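Local coordinates for long form salivary protein D7L1 (Anopheles stephensi, PDB 3NHI) that binds and sequesters cysteinyl leukotrienes and thromboxane A2 analogs in mosquito saliva, blunting the host response during blood feeding, at residues Trp39-Cys50 with Cys109-His120. Residues are numbered along the deposited sequence; the frame is centred on the assembly and turned at random.
Sequences WRLEPNDAITHC and CVDLYNAYLPVH. With EAH ((5S,7E,9E,11Z,14Z)-5-hydroxyicosa-7,9,11,14-tetraenoic acid), chain B.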
# COMPACT_ATOMS: atom_id res chain seq x y z
N TRP A 39 1.63 0.65 18.76
CA TRP A 39 2.87 -0.08 18.46
C TRP A 39 3.25 -1.08 19.56
O TRP A 39 4.42 -1.26 19.91
CB TRP A 39 4.02 0.89 18.10
CG TRP A 39 3.90 1.41 16.69
CD1 TRP A 39 2.93 2.23 16.19
CD2 TRP A 39 4.80 1.15 15.61
NE1 TRP A 39 3.16 2.50 14.86
CE2 TRP A 39 4.30 1.84 14.47
CE3 TRP A 39 5.97 0.39 15.48
CZ2 TRP A 39 4.95 1.80 13.23
CZ3 TRP A 39 6.61 0.35 14.24
CH2 TRP A 39 6.10 1.05 13.13
N ARG A 40 2.22 -1.72 20.11
CA ARG A 40 2.41 -2.79 21.07
C ARG A 40 2.15 -4.11 20.35
O ARG A 40 1.09 -4.30 19.76
CB ARG A 40 1.48 -2.62 22.26
CG ARG A 40 1.83 -1.42 23.13
CD ARG A 40 0.79 -1.16 24.19
NE ARG A 40 0.78 -2.21 25.21
CZ ARG A 40 -0.04 -2.24 26.26
NH1 ARG A 40 -0.94 -1.28 26.44
NH2 ARG A 40 0.05 -3.24 27.12
N LEU A 41 3.14 -5.00 20.38
CA LEU A 41 3.00 -6.31 19.74
C LEU A 41 2.29 -7.28 20.67
O LEU A 41 2.86 -8.28 21.14
CB LEU A 41 4.35 -6.84 19.25
CG LEU A 41 4.95 -6.14 18.03
CD1 LEU A 41 6.31 -6.75 17.70
CD2 LEU A 41 4.01 -6.25 16.83
N GLU A 42 1.03 -6.96 20.93
CA GLU A 42 0.18 -7.66 21.88
C GLU A 42 -1.23 -7.72 21.29
O GLU A 42 -1.58 -6.90 20.44
CB GLU A 42 0.13 -6.90 23.21
CG GLU A 42 1.46 -6.73 23.92
CD GLU A 42 1.39 -5.68 25.02
OE1 GLU A 42 0.44 -5.70 25.81
OE2 GLU A 42 2.31 -4.83 25.08
N PRO A 43 -2.04 -8.71 21.71
CA PRO A 43 -1.70 -9.80 22.63
C PRO A 43 -0.78 -10.83 21.98
O PRO A 43 -0.58 -10.80 20.77
CB PRO A 43 -3.05 -10.44 22.95
CG PRO A 43 -3.88 -10.15 21.79
CD PRO A 43 -3.45 -8.79 21.29
N ASN A 44 -0.23 -11.72 22.79
CA ASN A 44 0.67 -12.76 22.31
C ASN A 44 -0.13 -13.95 21.77
O ASN A 44 -0.25 -15.00 22.42
CB ASN A 44 1.63 -13.18 23.44
CG ASN A 44 2.62 -14.25 23.02
OD1 ASN A 44 2.89 -14.46 21.84
ND2 ASN A 44 3.18 -14.94 24.01
N ASP A 45 -0.69 -13.78 20.58
CA ASP A 45 -1.43 -14.85 19.91
C ASP A 45 -1.18 -14.81 18.41
O ASP A 45 -0.50 -13.90 17.93
CB ASP A 45 -2.93 -14.80 20.26
CG ASP A 45 -3.64 -13.55 19.72
OD1 ASP A 45 -4.72 -13.23 20.26
OD2 ASP A 45 -3.17 -12.90 18.77
N ALA A 46 -1.73 -15.78 17.69
CA ALA A 46 -1.46 -15.95 16.26
C ALA A 46 -1.91 -14.77 15.39
O ALA A 46 -1.33 -14.53 14.34
CB ALA A 46 -2.11 -17.23 15.75
N ILE A 47 -2.93 -14.04 15.84
CA ILE A 47 -3.39 -12.85 15.11
C ILE A 47 -2.27 -11.81 15.09
O ILE A 47 -1.87 -11.34 14.03
CB ILE A 47 -4.72 -12.28 15.71
CG1 ILE A 47 -5.85 -13.29 15.51
CG2 ILE A 47 -5.07 -10.94 15.05
CD1 ILE A 47 -7.09 -13.03 16.35
N THR A 48 -1.74 -11.49 16.27
CA THR A 48 -0.61 -10.58 16.36
C THR A 48 0.65 -11.15 15.70
O THR A 48 1.37 -10.42 15.02
CB THR A 48 -0.31 -10.23 17.81
OG1 THR A 48 -1.50 -9.68 18.40
CG2 THR A 48 0.82 -9.20 17.91
N HIS A 49 0.90 -12.45 15.88
CA HIS A 49 2.11 -13.05 15.29
C HIS A 49 2.13 -12.82 13.78
O HIS A 49 3.15 -12.37 13.23
CB HIS A 49 2.23 -14.56 15.54
CG HIS A 49 2.21 -14.95 16.99
ND1 HIS A 49 1.85 -16.22 17.40
CD2 HIS A 49 2.50 -14.26 18.11
CE1 HIS A 49 1.92 -16.29 18.71
NE2 HIS A 49 2.31 -15.12 19.17
N CYS A 50 1.02 -13.10 13.11
CA CYS A 50 1.02 -12.96 11.66
C CYS A 50 0.94 -11.52 11.21
O CYS A 50 1.43 -11.17 10.13
CB CYS A 50 -0.07 -13.83 11.02
SG CYS A 50 0.24 -15.60 11.15
N CYS A 109 4.94 -17.30 11.37
CA CYS A 109 4.52 -16.10 12.09
C CYS A 109 5.07 -16.08 13.52
O CYS A 109 5.64 -15.08 13.95
CB CYS A 109 3.01 -16.00 12.15
SG CYS A 109 2.20 -15.82 10.58
N VAL A 110 4.92 -17.19 14.25
CA VAL A 110 5.36 -17.21 15.65
C VAL A 110 6.89 -17.13 15.77
O VAL A 110 7.40 -16.47 16.68
CB VAL A 110 4.76 -18.39 16.46
CG1 VAL A 110 5.35 -19.74 16.04
CG2 VAL A 110 4.94 -18.16 17.96
N ASP A 111 7.61 -17.77 14.85
CA ASP A 111 9.07 -17.73 14.89
C ASP A 111 9.59 -16.32 14.66
O ASP A 111 10.49 -15.86 15.37
CB ASP A 111 9.70 -18.72 13.88
CG ASP A 111 9.73 -20.15 14.40
OD1 ASP A 111 9.47 -20.37 15.60
OD2 ASP A 111 10.05 -21.05 13.60
N LEU A 112 8.99 -15.60 13.71
CA LEU A 112 9.41 -14.22 13.46
C LEU A 112 9.00 -13.29 14.60
O LEU A 112 9.79 -12.45 15.01
CB LEU A 112 8.88 -13.73 12.11
CG LEU A 112 9.37 -14.53 10.89
CD1 LEU A 112 8.81 -13.91 9.65
CD2 LEU A 112 10.90 -14.59 10.82
N TYR A 113 7.79 -13.45 15.11
CA TYR A 113 7.35 -12.70 16.29
C TYR A 113 8.29 -12.91 17.47
O TYR A 113 8.73 -11.93 18.09
CB TYR A 113 5.93 -13.11 16.65
CG TYR A 113 5.38 -12.47 17.92
CD1 TYR A 113 4.67 -11.27 17.86
CD2 TYR A 113 5.56 -13.07 19.16
CE1 TYR A 113 4.14 -10.68 19.00
CE2 TYR A 113 5.03 -12.49 20.32
CZ TYR A 113 4.32 -11.30 20.23
OH TYR A 113 3.81 -10.72 21.37
N ASN A 114 8.60 -14.16 17.79
CA ASN A 114 9.46 -14.45 18.93
C ASN A 114 10.85 -13.84 18.76
O ASN A 114 11.42 -13.31 19.71
CB ASN A 114 9.57 -15.96 19.19
CG ASN A 114 8.29 -16.55 19.77
OD1 ASN A 114 7.46 -15.85 20.34
ND2 ASN A 114 8.16 -17.87 19.66
N ALA A 115 11.39 -13.92 17.55
CA ALA A 115 12.71 -13.36 17.27
C ALA A 115 12.70 -11.84 17.32
O ALA A 115 13.63 -11.22 17.86
CB ALA A 115 13.23 -13.84 15.92
N TYR A 116 11.67 -11.22 16.75
CA TYR A 116 11.64 -9.78 16.64
C TYR A 116 11.20 -9.07 17.92
O TYR A 116 11.58 -7.92 18.15
CB TYR A 116 10.82 -9.31 15.42
CG TYR A 116 11.01 -7.83 15.15
CD1 TYR A 116 12.20 -7.36 14.62
CD2 TYR A 116 10.01 -6.91 15.47
CE1 TYR A 116 12.40 -5.99 14.41
CE2 TYR A 116 10.18 -5.55 15.26
CZ TYR A 116 11.37 -5.11 14.73
OH TYR A 116 11.55 -3.75 14.54
N LEU A 117 10.42 -9.75 18.76
CA LEU A 117 9.83 -9.11 19.93
C LEU A 117 10.80 -8.32 20.82
O LEU A 117 10.53 -7.15 21.10
CB LEU A 117 9.00 -10.10 20.76
CG LEU A 117 8.18 -9.49 21.91
CD1 LEU A 117 7.14 -8.47 21.41
CD2 LEU A 117 7.50 -10.57 22.74
N PRO A 118 11.94 -8.91 21.24
CA PRO A 118 12.84 -8.09 22.06
C PRO A 118 13.50 -6.94 21.30
O PRO A 118 13.81 -5.90 21.88
CB PRO A 118 13.90 -9.09 22.55
CG PRO A 118 13.83 -10.23 21.59
CD PRO A 118 12.40 -10.31 21.14
N VAL A 119 13.71 -7.13 20.00
CA VAL A 119 14.25 -6.06 19.15
C VAL A 119 13.25 -4.90 19.11
O VAL A 119 13.63 -3.73 19.30
CB VAL A 119 14.56 -6.57 17.73
CG1 VAL A 119 15.18 -5.44 16.89
CG2 VAL A 119 15.50 -7.77 17.78
N HIS A 120 11.98 -5.23 18.90
CA HIS A 120 10.90 -4.26 18.95
C HIS A 120 10.84 -3.55 20.30
O HIS A 120 10.76 -2.32 20.36
CB HIS A 120 9.57 -4.95 18.67
CG HIS A 120 8.39 -4.04 18.77
ND1 HIS A 120 8.01 -3.20 17.74
CD2 HIS A 120 7.51 -3.84 19.77
CE1 HIS A 120 6.93 -2.52 18.12
NE2 HIS A 120 6.61 -2.89 19.34
O1 EAH B . 0.57 9.09 8.81
C1 EAH B . 0.49 8.09 9.58
O2 EAH B . -0.60 7.64 9.99
C2 EAH B . 1.78 7.42 10.01
C3 EAH B . 1.54 6.48 11.20
C4 EAH B . 1.28 5.05 10.73
C5 EAH B . 1.01 4.15 11.92
O3 EAH B . 2.15 3.96 12.60
C6 EAH B . 0.46 2.81 11.46
C7 EAH B . 0.32 1.83 12.61
C8 EAH B . 1.38 0.75 12.51
C9 EAH B . 1.38 -0.05 13.73
C10 EAH B . 2.41 -0.89 13.74
C11 EAH B . 2.38 -1.66 14.99
C12 EAH B . 3.32 -2.53 15.35
C13 EAH B . 4.53 -2.85 14.50
C14 EAH B . 4.21 -4.08 13.67
C15 EAH B . 5.06 -5.09 13.46
C16 EAH B . 6.47 -5.13 14.02
C17 EAH B . 7.44 -4.72 12.92
C18 EAH B . 7.76 -3.24 13.01
C19 EAH B . 9.03 -2.92 12.24
C20 EAH B . 9.31 -1.44 12.24
O HOH W 1 5.04 -16.53 21.47
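The branched end of Leu41 serves two surfaces at once: CD1 lies over one face of the His120 ring, a CH-pi contact 3.8 Å from the ring centroid, while CD2 rests on the lipid, 3.7 Å from EAH C15. Its CB meets Leu117 CD1 and Tyr113 CE1. With CG anti to the backbone N (chi1 176°), Tyr113 spans to the first turn of helix 46-58, where His49 CD2 lies over one face of its ring, the planes inclined at 49°. Val110 CG2 covers a face of the His49 imidazole. At the start of helix 109-130, Cys50 SG and Cys109 SG join at 2.1 Å.

Buried polar links follow. Tyrosine suits its place because the ring packs while OH donates to Leu41 O at 2.6 Å; histidine at 120 offers Leu41 a face and Trp39 O an in-plane NE2-H at 2.8 Å. At the exposed edge, His49 NE2 makes a nearly straight bond (174°) to Asn44 OD1, which a water links to Asn114 OD1.

A phenol hydroxyl and an imidazole N-H thus tie two loop carbonyls to helix 109-130, and a disulfide pins the helices of this odorant-binding-protein-like domain. Trp39 NE1 donates to EAH O3 at 2.9 Å; His120's hold on its carbonyl is consistent with a fixed indole.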